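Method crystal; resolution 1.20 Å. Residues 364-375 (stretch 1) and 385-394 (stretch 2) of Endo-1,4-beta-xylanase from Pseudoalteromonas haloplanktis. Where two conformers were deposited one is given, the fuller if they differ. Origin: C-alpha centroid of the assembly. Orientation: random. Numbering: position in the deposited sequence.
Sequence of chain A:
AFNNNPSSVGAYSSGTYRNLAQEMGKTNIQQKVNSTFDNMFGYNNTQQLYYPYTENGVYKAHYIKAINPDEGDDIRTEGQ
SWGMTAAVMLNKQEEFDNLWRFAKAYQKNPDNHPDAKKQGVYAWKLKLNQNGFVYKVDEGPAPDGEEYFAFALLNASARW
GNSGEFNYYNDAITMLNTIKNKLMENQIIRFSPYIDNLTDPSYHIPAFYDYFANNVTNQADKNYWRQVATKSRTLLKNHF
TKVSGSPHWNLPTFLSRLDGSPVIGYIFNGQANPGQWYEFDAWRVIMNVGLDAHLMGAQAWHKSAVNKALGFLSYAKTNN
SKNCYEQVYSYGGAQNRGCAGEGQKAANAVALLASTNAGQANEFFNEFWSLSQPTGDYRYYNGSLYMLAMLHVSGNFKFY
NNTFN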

# COMPACT_ATOMS: atom_id res chain seq x y z
N PHE A 364 5.96 -19.51 -1.38
CA PHE A 364 5.94 -18.04 -1.45
C PHE A 364 6.47 -17.46 -0.13
O PHE A 364 7.19 -16.48 -0.15
N PHE A 365 6.15 -18.07 1.00
CA PHE A 365 6.62 -17.50 2.22
C PHE A 365 8.14 -17.61 2.34
O PHE A 365 8.84 -16.65 2.72
N ASN A 366 8.67 -18.80 2.03
CA ASN A 366 10.11 -18.98 2.14
C ASN A 366 10.90 -18.15 1.15
O ASN A 366 11.99 -17.67 1.46
N GLU A 367 10.35 -17.91 -0.03
CA GLU A 367 11.01 -17.04 -1.00
C GLU A 367 11.12 -15.62 -0.45
O GLU A 367 12.06 -14.90 -0.82
N PHE A 368 10.16 -15.19 0.34
CA PHE A 368 10.23 -13.87 0.99
C PHE A 368 11.17 -13.87 2.20
O PHE A 368 11.99 -13.00 2.35
N TRP A 369 11.03 -14.86 3.06
CA TRP A 369 11.74 -14.88 4.31
C TRP A 369 13.25 -15.10 4.12
O TRP A 369 14.04 -14.67 4.98
N SER A 370 13.64 -15.70 3.02
CA SER A 370 15.04 -15.92 2.75
C SER A 370 15.73 -14.72 2.17
O SER A 370 16.96 -14.69 2.09
N LEU A 371 14.99 -13.68 1.80
CA LEU A 371 15.61 -12.51 1.20
C LEU A 371 16.41 -11.70 2.20
O LEU A 371 16.05 -11.62 3.36
N SER A 372 17.46 -11.06 1.70
CA SER A 372 18.01 -9.96 2.49
C SER A 372 17.18 -8.69 2.21
O SER A 372 16.58 -8.50 1.14
N GLN A 373 17.24 -7.77 3.16
CA GLN A 373 16.50 -6.52 3.03
C GLN A 373 17.00 -5.77 1.80
O GLN A 373 18.20 -5.73 1.58
N PRO A 374 16.11 -5.15 1.04
CA PRO A 374 16.56 -4.46 -0.17
C PRO A 374 17.61 -3.39 0.03
O PRO A 374 17.56 -2.59 0.99
N THR A 375 18.57 -3.37 -0.90
CA THR A 375 19.62 -2.37 -1.00
C THR A 375 19.72 -1.93 -2.46
O THR A 375 19.04 -2.47 -3.34
N LEU A 385 7.76 -2.02 0.30
CA LEU A 385 6.89 -3.18 0.42
C LEU A 385 7.44 -4.21 1.35
O LEU A 385 6.68 -4.88 2.07
N TYR A 386 8.76 -4.41 1.34
CA TYR A 386 9.40 -5.36 2.24
C TYR A 386 9.09 -5.00 3.70
O TYR A 386 8.74 -5.86 4.51
N MET A 387 9.19 -3.72 4.03
CA MET A 387 8.87 -3.25 5.39
C MET A 387 7.42 -3.53 5.74
O MET A 387 7.13 -4.09 6.80
N LEU A 388 6.49 -3.16 4.87
CA LEU A 388 5.08 -3.42 5.16
C LEU A 388 4.82 -4.91 5.33
O LEU A 388 4.11 -5.31 6.26
N ALA A 389 5.39 -5.73 4.46
CA ALA A 389 5.16 -7.16 4.55
C ALA A 389 5.71 -7.74 5.87
O ALA A 389 5.10 -8.61 6.47
N MET A 390 6.89 -7.26 6.30
CA MET A 390 7.44 -7.72 7.54
C MET A 390 6.48 -7.49 8.69
O MET A 390 6.37 -8.34 9.59
N LEU A 391 5.77 -6.36 8.71
CA LEU A 391 4.76 -6.10 9.68
C LEU A 391 3.56 -7.05 9.55
O LEU A 391 3.07 -7.63 10.55
N HIS A 392 3.08 -7.23 8.33
CA HIS A 392 1.94 -8.06 8.08
C HIS A 392 2.12 -9.51 8.43
O HIS A 392 1.13 -10.16 8.79
N VAL A 393 3.32 -10.03 8.27
CA VAL A 393 3.56 -11.47 8.46
C VAL A 393 4.04 -11.82 9.85
O VAL A 393 4.28 -12.99 10.15
N SER A 394 4.16 -10.82 10.72
CA SER A 394 4.64 -11.01 12.09
C SER A 394 3.59 -10.61 13.12
O SER A 394 3.93 -10.48 14.32

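The two helices run at 123° between their N-to-C directions, and their axes come no closer than 12.2 Å, a spacing that leaves room for large side chains; together the stretches bury 486 Å². Tyr386 covers the most surface, 129 Å². Its CA-to-CB bond points toward stretch 1, and chi1 of -176° (t) extends the ring into the loop that follows the first helix. There Pro374 CD lies 3.9 Å from the centroid of the Tyr386 ring and 24° off its normal, while Gln373 CA lies 4.2 Å from that centroid at 21°; both offsets are small enough to place these CH groups over one face. The Phe368 ring meets the same tyrosine obliquely, with planes at 48°, centroids 5.3 Å apart and Phe368 CE1 3.6 Å from Tyr386 CD2.

Phe368, second with 92 Å², starts sideways, but chi1 of 167° (t) brings its ring end nearer to stretch 2. Phe368 CZ reaches Ala389 CB and Met390 SD, each at 3.8 Å, and Phe368 CE2 lies 4.0 Å from Val393 CG2, so one ring touches Ala389, Met390 and Val393 as well as Tyr386. Val393 (m), pointing toward stretch 1, also receives the edge of the Phe365 ring (t), Phe365 CE1 to Val393 CB being 3.9 Å. Trp369 leaves its backbone pointing away, yet its indole (chi1 t) returns to put Trp369 CZ3 3.7 Å from Met390 SD; the all-m methionine thus offers its sulfur obliquely to both Phe368 and Trp369.

No direct hydrogen bond joins the stretches. Instead, water 1 lies 2.7 Å from Tyr386 OH, in a hydrogen bond of undecided direction, and hydrogen-bonds to Phe368 O at 2.8 Å and Leu371 O at 2.7 Å, linking the phenol to backbone carbonyls of stretch 1.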

# COMPACT_ATOMS: atom_id res chain seq x y z
CB PHE A 364 4.58 -17.49 -1.79
CG PHE A 364 4.22 -17.62 -3.27
CD1 PHE A 364 4.59 -16.62 -4.14
CD2 PHE A 364 3.58 -18.74 -3.76
CE1 PHE A 364 4.31 -16.73 -5.49
CE2 PHE A 364 3.31 -18.86 -5.13
CZ PHE A 364 3.71 -17.84 -5.97
CB PHE A 365 5.97 -18.11 3.46
CG PHE A 365 6.36 -17.34 4.69
CD1 PHE A 365 5.68 -16.18 5.01
CD2 PHE A 365 7.44 -17.70 5.47
CE1 PHE A 365 6.09 -15.41 6.08
CE2 PHE A 365 7.82 -16.91 6.56
CZ PHE A 365 7.14 -15.78 6.83
CB ASN A 366 10.46 -20.48 2.14
CG ASN A 366 10.09 -21.07 3.51
OD1 ASN A 366 10.62 -20.63 4.47
ND2 ASN A 366 9.13 -21.92 3.59
CB GLU A 367 10.31 -17.03 -2.34
CG GLU A 367 10.54 -18.35 -3.03
CD GLU A 367 9.94 -18.44 -4.39
OE1 GLU A 367 9.63 -17.33 -4.93
OE2 GLU A 367 9.85 -19.62 -4.94
CB PHE A 368 8.83 -13.43 1.41
CG PHE A 368 8.79 -12.27 2.36
CD1 PHE A 368 9.12 -10.98 1.96
CD2 PHE A 368 8.46 -12.45 3.66
CE1 PHE A 368 9.13 -9.91 2.78
CE2 PHE A 368 8.48 -11.36 4.54
CZ PHE A 368 8.80 -10.11 4.10
CB TRP A 369 11.17 -15.96 5.23
CG TRP A 369 11.52 -15.82 6.70
CD1 TRP A 369 12.42 -16.54 7.39
CD2 TRP A 369 11.01 -14.85 7.59
NE1 TRP A 369 12.47 -16.09 8.68
CE2 TRP A 369 11.63 -15.05 8.82
CE3 TRP A 369 10.09 -13.79 7.45
CZ2 TRP A 369 11.31 -14.33 9.93
CZ3 TRP A 369 9.77 -13.07 8.54
CH2 TRP A 369 10.41 -13.30 9.79
CB SER A 370 15.20 -17.10 1.81
OG SER A 370 14.75 -16.76 0.52
CB LEU A 371 14.52 -11.55 0.71
CG LEU A 371 13.65 -12.10 -0.45
CD1 LEU A 371 12.49 -11.13 -0.64
CD2 LEU A 371 14.46 -12.26 -1.72
CB SER A 372 19.44 -9.69 1.95
OG SER A 372 20.34 -10.77 2.14
CB GLN A 373 16.69 -5.70 4.30
CG GLN A 373 15.90 -4.41 4.29
CD GLN A 373 15.89 -3.70 5.60
OE1 GLN A 373 16.61 -4.12 6.54
NE2 GLN A 373 15.05 -2.68 5.74
CB PRO A 374 15.27 -3.86 -0.72
CG PRO A 374 14.26 -4.83 -0.32
CD PRO A 374 14.64 -5.24 1.11
CB THR A 375 20.98 -2.91 -0.53
OG1 THR A 375 21.33 -4.04 -1.35
CG2 THR A 375 20.88 -3.38 0.92
CB LEU A 385 6.60 -3.80 -0.94
CG LEU A 385 5.71 -2.97 -1.85
CD1 LEU A 385 5.52 -3.69 -3.21
CD2 LEU A 385 4.39 -2.67 -1.25
CB TYR A 386 10.91 -5.34 1.95
CG TYR A 386 11.70 -6.37 2.76
CD1 TYR A 386 12.24 -6.06 3.98
CD2 TYR A 386 11.88 -7.66 2.31
CE1 TYR A 386 12.95 -6.96 4.74
CE2 TYR A 386 12.59 -8.59 3.06
CZ TYR A 386 13.11 -8.24 4.28
OH TYR A 386 13.83 -9.13 5.03
CB MET A 387 9.18 -1.73 5.47
CG MET A 387 8.88 -1.11 6.81
SD MET A 387 10.04 -1.46 8.14
CE MET A 387 9.25 -2.81 9.05
CB LEU A 388 4.20 -2.85 4.05
CG LEU A 388 4.15 -1.34 3.95
CD1 LEU A 388 3.36 -0.96 2.70
CD2 LEU A 388 3.52 -0.72 5.16
CB ALA A 389 5.80 -7.85 3.39
CB MET A 390 8.81 -7.07 7.84
CG MET A 390 9.98 -7.73 7.14
SD MET A 390 10.18 -9.48 7.54
CE MET A 390 10.18 -9.34 8.96
CB LEU A 391 4.29 -4.64 9.62
CG LEU A 391 5.39 -3.64 9.83
CD1 LEU A 391 4.90 -2.26 9.43
CD2 LEU A 391 5.86 -3.63 11.29
CB HIS A 392 1.52 -7.97 6.61
CG HIS A 392 0.72 -6.76 6.27
ND1 HIS A 392 -0.53 -6.55 6.80
CD2 HIS A 392 1.00 -5.73 5.43
CE1 HIS A 392 -0.98 -5.40 6.29
NE2 HIS A 392 -0.08 -4.88 5.45
CB VAL A 393 4.52 -12.06 7.40
CG1 VAL A 393 4.04 -11.78 6.00
CG2 VAL A 393 5.96 -11.66 7.62
CB SER A 394 5.90 -10.21 12.28
OG SER A 394 5.60 -8.79 12.15
O HOH W 1 13.54 -11.71 4.34